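Local coordinates for protein ammonium transporter (Kuenenia stuttgartiensis, PDB 6EU6) that probably senses ammonium at the membrane and passes the signal to a histidine kinase, using a trimeric domain of the ammonium transporter family, at residues 124-129 / 376-381; 207-212 / 268-273. All coordinates share one frame; numbering follows the deposited sequence.

Both contacts join pairs of helices in the largely helical ammonium transporter domain, yet they share no helix. Along the chain the order is 124-129, 207-212, 268-273 and 376-381, which nests contact 2 inside the long loop that contact 1 closes. Contact 1 ties helix 121-144 to helix 353-385, near bound detergent and untouched by other subunits. Contact 2 ties helix 206-226 to helix 266-280, where neighbouring subunits of the trimer pack against the chain. Their centres lie 28 Å apart and their nearest atoms about 17 Å. The two thus sit in separate parts of one subunit, a flank where a detergent touches Ile125 and the region facing neighbouring subunits.

Contact 1: 124-129 / 376-381; sequences NIAGTA and MLFFLC
Phe378 sets the CE2 and CZ end of its ring against the backbone of Ala126 and Gly127, bridging two helices whose segments 124-129 and 376-381 run roughly antiparallel, at 142°, their axes 11.2 Å apart at closest approach. CZ comes 3.5 Å from Ala126 O, and CE2 reaches to 3.9 Å from Gly127 CA. The methyl of Ala126 meets the rim of the same ring in its plane, its CB 4.0 Å from Phe378 CZ. With CG anti to the backbone N (chi1 175°), the ring is carried out from helix 353-385 across the gap, so that its far end does the touching.

Phe379, the next residue, adds a second and lighter touch: its CZ lies 4.3 Å from Gly127 CA. The two neighbouring rings also support each other, since Phe378 CD2 sits 3.8 Å above the plane of the Phe379 ring, over its centre, while Phe379 CE1 lies in the plane of the Phe378 ring at its edge. Gly127 is thus approached by both phenylalanines. A CB built there would come within 3.4 Å of Phe379 CZ, a tight fit that its missing side chain avoids.

Further partners set this pair in the fold. Phe378 stacks with Phe130, one helical turn beyond Ala126, and Phe379 meets the ring of Phe177 on helix 167-185. On another side of helix 121-144, Thr128 packs against Asp50 and Ile53 of helix 40-67.

Across the contact the side chains that meet are apolar, but the closest approach is to a carbonyl oxygen. Cohesion probably comes mainly from close fit and dispersion, perhaps with a slight electrostatic pull between ring hydrogens and Ala126 O.

Contact 2: 207-212 / 268-273; sequences PLATLG and SLFTAI
Within the helix bundle of the ammonium transporter fold, near the subunit interface of the trimer, helices 206-226 and 266-280 meet where Phe270 reaches across to Ala209 and Thr210. The Ala209 methyl sits just beyond the rim, its CB 3.7 Å from Phe270 CE2, on the same side of the ring plane as the backbone carbonyl of that residue. This carbonyl lies over the face, its C atom 4.2 Å above the plane and offset toward the rim. Thr210 approaches differently: its hydroxyl comes up to the ring edge near the plane, OG1 lying 3.4 Å from Phe270 CZ, and the two side chains cross at about a right angle. Phe270 holds CG anti to its carbonyl carbon (chi1 -60°), which directs the ring at these two residues.

Tyr30 of helix 2-34 and Thr213 also touch Phe270, and Leu48 of the second subunit packs on it, just as Ala44 of that subunit packs on Thr210. A serine in place of Phe270 would probably open a gap beside Ala209 and Thr210 and deprive Leu48 of the second subunit of an apolar partner.

Both oxygens beside the buried ring have polar partners elsewhere: Thr210 OG1 is hydrogen-bonded to Val206 O, and Ala209 O to Thr213 OG1. With these needs met within helix 206-226, the aromatic surface can probably lie beside them at little polar cost.

Contact 1: 124-129 / 376-381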
loop_
_atom_site.group_PDB
_atom_site.type_symbol
_atom_site.label_atom_id
_atom_site.label_comp_id
_atom_site.label_asym_id
_atom_site.label_seq_id
_atom_site.Cartn_x
_atom_site.Cartn_y
_atom_site.Cartn_z
ATOM N N ASN A 124 -23.466 -14.320 -3.104
ATOM C CA ASN A 124 -22.412 -13.492 -2.578
ATOM C C ASN A 124 -22.943 -12.142 -2.120
ATOM O O ASN A 124 -22.781 -11.756 -0.963
ATOM C CB ASN A 124 -21.332 -13.312 -3.605
ATOM C CG ASN A 124 -20.424 -14.528 -3.690
ATOM O OD1 ASN A 124 -19.418 -14.598 -3.020
ATOM N ND2 ASN A 124 -20.819 -15.518 -4.473
ATOM N N ILE A 125 -23.572 -11.392 -3.023
ATOM C CA ILE A 125 -24.024 -10.079 -2.663
ATOM C C ILE A 125 -25.119 -10.125 -1.576
ATOM O O ILE A 125 -25.126 -9.284 -0.668
ATOM C CB ILE A 125 -24.488 -9.260 -3.837
ATOM C CG1 ILE A 125 -25.634 -9.950 -4.557
ATOM C CG2 ILE A 125 -23.348 -9.079 -4.795
ATOM C CD1 ILE A 125 -26.212 -9.061 -5.640
ATOM N N ALA A 126 -26.004 -11.106 -1.639
ATOM C CA ALA A 126 -27.062 -11.150 -0.628
ATOM C C ALA A 126 -26.458 -11.584 0.719
ATOM O O ALA A 126 -26.875 -11.150 1.777
ATOM C CB ALA A 126 -28.139 -12.136 -1.056
ATOM N N GLY A 127 -25.498 -12.494 0.678
ATOM C CA GLY A 127 -24.763 -12.909 1.880
ATOM C C GLY A 127 -24.085 -11.742 2.562
ATOM O O GLY A 127 -24.151 -11.581 3.781
ATOM N N THR A 128 -23.433 -10.894 1.769
ATOM C CA THR A 128 -22.829 -9.710 2.272
ATOM C C THR A 128 -23.802 -8.805 2.949
ATOM O O THR A 128 -23.580 -8.301 4.043
ATOM C CB THR A 128 -22.141 -8.884 1.119
ATOM O OG1 THR A 128 -21.195 -9.717 0.428
ATOM C CG2 THR A 128 -21.434 -7.631 1.702
ATOM N N ALA A 129 -24.921 -8.574 2.310
ATOM C CA ALA A 129 -25.883 -7.665 2.902
ATOM C C ALA A 129 -26.394 -8.214 4.218
ATOM O O ALA A 129 -26.553 -7.466 5.214
ATOM C CB ALA A 129 -27.052 -7.493 1.920
ATOM N N MET A 376 -26.748 -20.811 8.155
ATOM C CA MET A 376 -27.478 -21.989 7.596
ATOM C C MET A 376 -28.936 -21.656 7.205
ATOM O O MET A 376 -29.373 -21.967 6.086
ATOM C CB MET A 376 -27.448 -23.200 8.532
ATOM C CG MET A 376 -26.085 -23.875 8.636
ATOM S SD MET A 376 -25.392 -24.565 7.095
ATOM C CE MET A 376 -26.565 -25.905 6.876
ATOM N N LEU A 377 -29.660 -20.981 8.084
ATOM C CA LEU A 377 -31.023 -20.592 7.803
ATOM C C LEU A 377 -31.107 -19.660 6.603
ATOM O O LEU A 377 -31.966 -19.778 5.721
ATOM C CB LEU A 377 -31.645 -19.954 9.064
ATOM C CG LEU A 377 -31.928 -21.059 10.110
ATOM C CD1 LEU A 377 -32.331 -20.578 11.506
ATOM C CD2 LEU A 377 -33.016 -21.975 9.563
ATOM N N PHE A 378 -30.173 -18.735 6.554
ATOM C CA PHE A 378 -30.187 -17.734 5.470
ATOM C C PHE A 378 -29.964 -18.389 4.156
ATOM O O PHE A 378 -30.744 -18.144 3.226
ATOM C CB PHE A 378 -29.168 -16.621 5.714
ATOM C CG PHE A 378 -29.070 -15.664 4.587
ATOM C CD1 PHE A 378 -29.977 -14.629 4.464
ATOM C CD2 PHE A 378 -28.106 -15.845 3.613
ATOM C CE1 PHE A 378 -29.953 -13.767 3.349
ATOM C CE2 PHE A 378 -28.025 -14.957 2.544
ATOM C CZ PHE A 378 -28.975 -13.924 2.402
ATOM N N PHE A 379 -28.952 -19.259 4.062
ATOM C CA PHE A 379 -28.717 -19.911 2.781
ATOM C C PHE A 379 -29.752 -21.000 2.441
ATOM O O PHE A 379 -29.957 -21.251 1.262
ATOM C CB PHE A 379 -27.294 -20.439 2.635
ATOM C CG PHE A 379 -26.305 -19.314 2.501
ATOM C CD1 PHE A 379 -26.216 -18.603 1.293
ATOM C CD2 PHE A 379 -25.501 -18.951 3.535
ATOM C CE1 PHE A 379 -25.376 -17.507 1.155
ATOM C CE2 PHE A 379 -24.633 -17.852 3.411
ATOM C CZ PHE A 379 -24.555 -17.152 2.206
ATOM N N LEU A 380 -30.392 -21.581 3.451
ATOM C CA LEU A 380 -31.510 -22.493 3.210
ATOM C C LEU A 380 -32.647 -21.726 2.610
ATOM O O LEU A 380 -33.205 -22.157 1.624
ATOM C CB LEU A 380 -31.993 -23.172 4.493
ATOM C CG LEU A 380 -31.142 -24.361 4.925
ATOM C CD1 LEU A 380 -31.447 -24.670 6.378
ATOM C CD2 LEU A 380 -31.279 -25.640 4.052
ATOM N N CYS A 381 -32.986 -20.576 3.177
ATOM C CA CYS A 381 -34.088 -19.777 2.648
ATOM C C CYS A 381 -33.753 -19.223 1.316
ATOM O O CYS A 381 -34.588 -19.272 0.432
ATOM C CB CYS A 381 -34.515 -18.644 3.559
ATOM S SG CYS A 381 -35.048 -19.291 5.150
#

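Contact 2: 207-212 / 268-273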
loop_
_atom_site.group_PDB
_atom_site.type_symbol
_atom_site.label_atom_id
_atom_site.label_comp_id
_atom_site.label_asym_id
_atom_site.label_seq_id
_atom_site.Cartn_x
_atom_site.Cartn_y
_atom_site.Cartn_z
ATOM N N PRO A 207 2.651 -16.093 -6.341
ATOM C CA PRO A 207 3.154 -14.731 -6.090
ATOM C C PRO A 207 2.060 -13.764 -5.683
ATOM O O PRO A 207 2.249 -12.940 -4.793
ATOM C CB PRO A 207 3.772 -14.324 -7.452
ATOM C CG PRO A 207 4.171 -15.610 -8.091
ATOM C CD PRO A 207 3.191 -16.659 -7.612
ATOM N N LEU A 208 0.895 -13.854 -6.298
ATOM C CA LEU A 208 -0.152 -12.939 -5.983
ATOM C C LEU A 208 -0.715 -13.206 -4.541
ATOM O O LEU A 208 -0.983 -12.260 -3.796
ATOM C CB LEU A 208 -1.260 -13.063 -7.037
ATOM C CG LEU A 208 -2.335 -12.001 -6.996
ATOM C CD1 LEU A 208 -1.786 -10.603 -7.230
ATOM C CD2 LEU A 208 -3.341 -12.336 -8.080
ATOM N N ALA A 209 -0.876 -14.472 -4.176
ATOM C CA ALA A 209 -1.222 -14.801 -2.795
ATOM C C ALA A 209 -0.174 -14.288 -1.782
ATOM O O ALA A 209 -0.506 -13.953 -0.694
ATOM C CB ALA A 209 -1.379 -16.286 -2.627
ATOM N N THR A 210 1.094 -14.280 -2.150
ATOM C CA THR A 210 2.177 -13.803 -1.301
ATOM C C THR A 210 1.997 -12.305 -1.125
ATOM O O THR A 210 2.062 -11.774 0.018
ATOM C CB THR A 210 3.554 -14.113 -1.933
ATOM O OG1 THR A 210 3.663 -15.515 -2.136
ATOM C CG2 THR A 210 4.665 -13.745 -0.998
ATOM N N LEU A 211 1.730 -11.607 -2.228
ATOM C CA LEU A 211 1.514 -10.168 -2.116
ATOM C C LEU A 211 0.255 -9.919 -1.221
ATOM O O LEU A 211 0.264 -8.994 -0.385
ATOM C CB LEU A 211 1.390 -9.487 -3.476
ATOM C CG LEU A 211 2.624 -9.571 -4.395
ATOM C CD1 LEU A 211 2.424 -8.809 -5.722
ATOM C CD2 LEU A 211 3.897 -9.103 -3.738
ATOM N N GLY A 212 -0.762 -10.771 -1.370
ATOM C CA GLY A 212 -1.953 -10.703 -0.547
ATOM C C GLY A 212 -1.639 -10.843 0.939
ATOM O O GLY A 212 -2.079 -10.043 1.749
ATOM N N SER A 268 -0.455 -23.886 2.991
ATOM C CA SER A 268 -0.517 -24.096 4.436
ATOM C C SER A 268 0.336 -23.096 5.152
ATOM O O SER A 268 0.023 -22.748 6.280
ATOM C CB SER A 268 -0.103 -25.527 4.806
ATOM O OG SER A 268 -1.136 -26.356 4.360
ATOM N N LEU A 269 1.455 -22.663 4.547
ATOM C CA LEU A 269 2.269 -21.638 5.181
ATOM C C LEU A 269 1.472 -20.325 5.291
ATOM O O LEU A 269 1.483 -19.652 6.326
ATOM C CB LEU A 269 3.537 -21.407 4.383
ATOM C CG LEU A 269 4.370 -20.213 4.823
ATOM C CD1 LEU A 269 4.992 -20.483 6.166
ATOM C CD2 LEU A 269 5.452 -19.941 3.792
ATOM N N PHE A 270 0.766 -19.955 4.217
ATOM C CA PHE A 270 -0.067 -18.741 4.273
ATOM C C PHE A 270 -1.153 -18.874 5.286
ATOM O O PHE A 270 -1.392 -17.965 6.104
ATOM C CB PHE A 270 -0.782 -18.457 2.915
ATOM C CG PHE A 270 0.151 -18.245 1.720
ATOM C CD1 PHE A 270 1.239 -17.460 1.796
ATOM C CD2 PHE A 270 -0.164 -18.772 0.501
ATOM C CE1 PHE A 270 2.104 -17.263 0.729
ATOM C CE2 PHE A 270 0.679 -18.583 -0.580
ATOM C CZ PHE A 270 1.796 -17.796 -0.465
ATOM N N THR A 271 -1.832 -20.026 5.273
ATOM C CA THR A 271 -2.899 -20.282 6.260
ATOM C C THR A 271 -2.397 -20.006 7.666
ATOM O O THR A 271 -3.066 -19.407 8.467
ATOM C CB THR A 271 -3.440 -21.721 6.118
ATOM O OG1 THR A 271 -4.006 -21.853 4.839
ATOM C CG2 THR A 271 -4.496 -22.048 7.158
ATOM N N ALA A 272 -1.221 -20.525 7.990
ATOM C CA ALA A 272 -0.746 -20.403 9.310
ATOM C C ALA A 272 -0.435 -18.930 9.703
ATOM O O ALA A 272 -0.716 -18.523 10.823
ATOM C CB ALA A 272 0.465 -21.296 9.476
ATOM N N ILE A 273 0.214 -18.175 8.776
ATOM C CA ILE A 273 0.534 -16.794 8.991
ATOM C C ILE A 273 -0.742 -16.011 9.275
ATOM O O ILE A 273 -0.830 -15.311 10.268
ATOM C CB ILE A 273 1.326 -16.217 7.790
ATOM C CG1 ILE A 273 2.714 -16.888 7.804
ATOM C CG2 ILE A 273 1.429 -14.721 7.966
ATOM C CD1 ILE A 273 3.508 -16.682 6.542
#